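Pyridoxamine 5-phosphate-dependent dehydrase (Escherichia coli, PDB 3B8X) removes the C3'-hydroxyl group of GDP-4-keto-6-deoxy-D-mannose by a combined transamination and deoxygenation, a step in the biosynthesis of the O-antigen sugar L-colitose. Local coordinates at residues I214-H217 / G218-R221. The protein carries 1 engineered substitution. Residues are numbered along the deposited sequence; the frame is centred on the assembly and turned at random.
Sequences IRAH and GWTR. With G4M ([(2R,3S,4R,5R)-5-(2-amino-6-oxo-1,6-dihydro-9H-purin-9-yl)-3,4-dihydroxytetrahydrofuran-2-yl]methyl (2R,3S,4S,5S,6R)-3,4-dihydroxy-5-[({3-hydroxy-2-methyl-5-[(phosphonooxy)methyl]pyridin-4-yl}methyl)amino]-6-methyltetrahydro-2H-pyran-2-yl dihydrogen diphosphate), chain G.
The side chains of His217 and Trp219 run alongside each other beside the GDP-perosamine adduct of the cofactor. The imidazole turns an edge to one face of the indole, with the centroids of the imidazole and the indole six-membered ring 4.8 Å apart and the planes at 55°. CD2 of His217 comes within 3.9 Å of CH2 of Trp219. Ala216 O lies over the same indole face, 3.0 Å from CD1 of Trp219. Arg221 takes the opposite face, with its CG over the ring, so the indole is layered between turn and arginine. CG of Trp219 sits between its backbone N and carbonyl carbon (chi1 69°), which folds the indole back over Ala216 and His217.

CZ3 of Trp219 lies over one face of the Arg221 guanidinium. That group meets the diphosphate of the ligand with its edge. NH1 of Arg221 gives hydrogen bonds to O1P (2.9 Å) and O4P (3.2 Å) of the ligand. The positive guanidinium is well placed to offset the charge of the diphosphate. CE1 of His217 approaches the cofactor phosphate, 3.6 Å from OP3 of the ligand.

The backbone makes a type I' turn from Ala216 to Trp219. It is closed by a weak hydrogen bond from Trp219 N to Ala216 O (3.4 Å). His217 and Gly218 both have positive phi, as this turn requires.

Trp90 of the second subunit meets the His217 ring nearly at right angles, and OG of Ser91 of that subunit is hydrogen-bonded to His217 O. Ser185 and Glu164 of the second subunit hydrogen-bond the same ligand, so the pocket spans the dimer interface. The turn follows helix 205-214; just before it, Ile214 packs on helix 58-68 and Arg215 on strand 51-55. The loop then runs on to strand 226-227.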
# COMPACT_ATOMS: atom_id res chain seq x y z
N ILE B 214 -10.72 -3.44 -5.20
CA ILE B 214 -9.36 -2.98 -5.43
C ILE B 214 -8.46 -2.92 -4.19
O ILE B 214 -7.22 -2.80 -4.31
CB ILE B 214 -9.31 -1.74 -6.27
CG1 ILE B 214 -10.05 -0.60 -5.55
CG2 ILE B 214 -9.78 -2.04 -7.67
CD1 ILE B 214 -9.83 0.75 -6.27
N ARG B 215 -9.10 -2.96 -3.01
CA ARG B 215 -8.32 -2.95 -1.76
C ARG B 215 -7.60 -4.26 -1.67
O ARG B 215 -6.59 -4.36 -0.99
CB ARG B 215 -9.21 -2.99 -0.50
CG ARG B 215 -8.38 -3.13 0.78
CD ARG B 215 -9.29 -2.91 1.98
NE ARG B 215 -10.43 -3.84 2.00
CZ ARG B 215 -11.40 -3.84 2.91
NH1 ARG B 215 -11.43 -2.91 3.87
NH2 ARG B 215 -12.37 -4.75 2.85
N ALA B 216 -8.16 -5.30 -2.28
CA ALA B 216 -7.56 -6.60 -2.08
C ALA B 216 -7.44 -7.45 -3.33
O ALA B 216 -8.32 -8.25 -3.63
CB ALA B 216 -8.35 -7.39 -1.02
N HIS B 217 -6.33 -7.27 -4.02
CA HIS B 217 -6.00 -8.06 -5.19
C HIS B 217 -6.88 -7.97 -6.42
O HIS B 217 -6.58 -8.64 -7.41
CB HIS B 217 -5.88 -9.55 -4.80
CG HIS B 217 -5.00 -9.78 -3.61
ND1 HIS B 217 -3.63 -9.67 -3.69
CD2 HIS B 217 -5.29 -10.16 -2.34
CE1 HIS B 217 -3.11 -9.98 -2.52
NE2 HIS B 217 -4.09 -10.27 -1.67
N GLY B 218 -7.94 -7.17 -6.36
CA GLY B 218 -8.83 -7.04 -7.50
C GLY B 218 -9.71 -8.28 -7.65
O GLY B 218 -10.26 -8.55 -8.69
N TRP B 219 -9.83 -9.05 -6.58
CA TRP B 219 -10.61 -10.27 -6.61
C TRP B 219 -12.03 -10.05 -6.09
O TRP B 219 -12.42 -8.94 -5.71
CB TRP B 219 -9.87 -11.39 -5.86
CG TRP B 219 -9.78 -11.18 -4.31
CD1 TRP B 219 -10.47 -10.30 -3.50
CD2 TRP B 219 -8.89 -11.89 -3.43
NE1 TRP B 219 -10.12 -10.50 -2.17
CE2 TRP B 219 -9.18 -11.49 -2.11
CE3 TRP B 219 -7.99 -12.95 -3.64
CZ2 TRP B 219 -8.53 -12.03 -1.02
CZ3 TRP B 219 -7.39 -13.53 -2.54
CH2 TRP B 219 -7.64 -13.04 -1.26
N THR B 220 -12.84 -11.10 -6.12
CA THR B 220 -14.21 -10.91 -5.73
C THR B 220 -14.53 -11.39 -4.33
O THR B 220 -15.66 -11.37 -3.92
CB THR B 220 -15.11 -11.69 -6.67
OG1 THR B 220 -14.77 -13.08 -6.55
CG2 THR B 220 -14.86 -11.22 -8.12
N ARG B 221 -13.52 -11.82 -3.60
CA ARG B 221 -13.79 -12.39 -2.31
C ARG B 221 -14.59 -11.57 -1.33
O ARG B 221 -15.29 -12.11 -0.48
CB ARG B 221 -12.48 -12.76 -1.63
CG ARG B 221 -11.86 -13.95 -2.26
CD ARG B 221 -11.06 -14.75 -1.26
NE ARG B 221 -10.19 -15.68 -1.97
CZ ARG B 221 -9.14 -16.27 -1.42
NH1 ARG B 221 -8.86 -16.07 -0.14
NH2 ARG B 221 -8.40 -17.08 -2.14
OP3 G4M G . -0.40 -11.70 -0.79
PL G4M G . 0.79 -10.65 -0.94
OP1 G4M G . 0.25 -9.20 -1.22
OP2 G4M G . 1.77 -10.63 0.34
OP4 G4M G . 1.78 -11.09 -2.12
C5B G4M G . 1.18 -10.94 -3.39
C5L G4M G . 1.74 -11.97 -4.37
C6L G4M G . 2.54 -11.57 -5.43
N1L G4M G . 3.04 -12.43 -6.33
C2L G4M G . 2.69 -13.71 -6.32
C2A G4M G . 3.23 -14.59 -7.44
C3L G4M G . 1.87 -14.21 -5.29
O3L G4M G . 1.50 -15.51 -5.27
C4L G4M G . 1.38 -13.33 -4.29
C4A G4M G . 0.51 -13.77 -3.29
N4A G4M G . 0.16 -15.05 -3.25
C4G G4M G . -0.58 -15.55 -2.18
C5G G4M G . -1.61 -16.58 -2.65
C6G G4M G . -0.89 -17.67 -3.45
O5G G4M G . -2.19 -17.18 -1.49
C3G G4M G . -1.27 -14.45 -1.38
O3G G4M G . -0.66 -14.37 -0.08
C2G G4M G . -2.79 -14.74 -1.27
O2G G4M G . -3.42 -13.83 -0.36
C1G G4M G . -3.07 -16.22 -0.87
O1G G4M G . -4.42 -16.58 -1.23
P2 G4M G . -4.90 -17.38 0.06
O3P G4M G . -3.92 -18.61 0.41
O4P G4M G . -6.34 -17.99 -0.31
OPP G4M G . -4.95 -16.34 1.30
P G4M G . -6.12 -16.78 2.33
O1P G4M G . -7.28 -17.69 1.68
O2P G4M G . -6.80 -15.41 2.84
O5' G4M G . -5.48 -17.51 3.64
C5' G4M G . -4.97 -18.80 3.32
C4' G4M G . -5.38 -19.81 4.41
O4' G4M G . -4.81 -19.46 5.70
C3' G4M G . -6.93 -19.82 4.59
O3' G4M G . -7.41 -21.13 4.89
C2' G4M G . -7.15 -18.83 5.75
O2' G4M G . -8.27 -19.23 6.55
C1' G4M G . -5.86 -19.01 6.58
N9 G4M G . -5.50 -17.75 7.23
C8 G4M G . -5.17 -16.58 6.60
N7 G4M G . -4.90 -15.69 7.52
C4 G4M G . -5.43 -17.57 8.57
C5 G4M G . -5.04 -16.24 8.76
C6 G4M G . -4.86 -15.79 10.08
O6 G4M G . -4.49 -14.66 10.32
N3 G4M G . -5.64 -18.36 9.61
C2 G4M G . -5.48 -17.92 10.84
N1 G4M G . -5.08 -16.65 11.09
N2 G4M G . -5.69 -18.77 11.89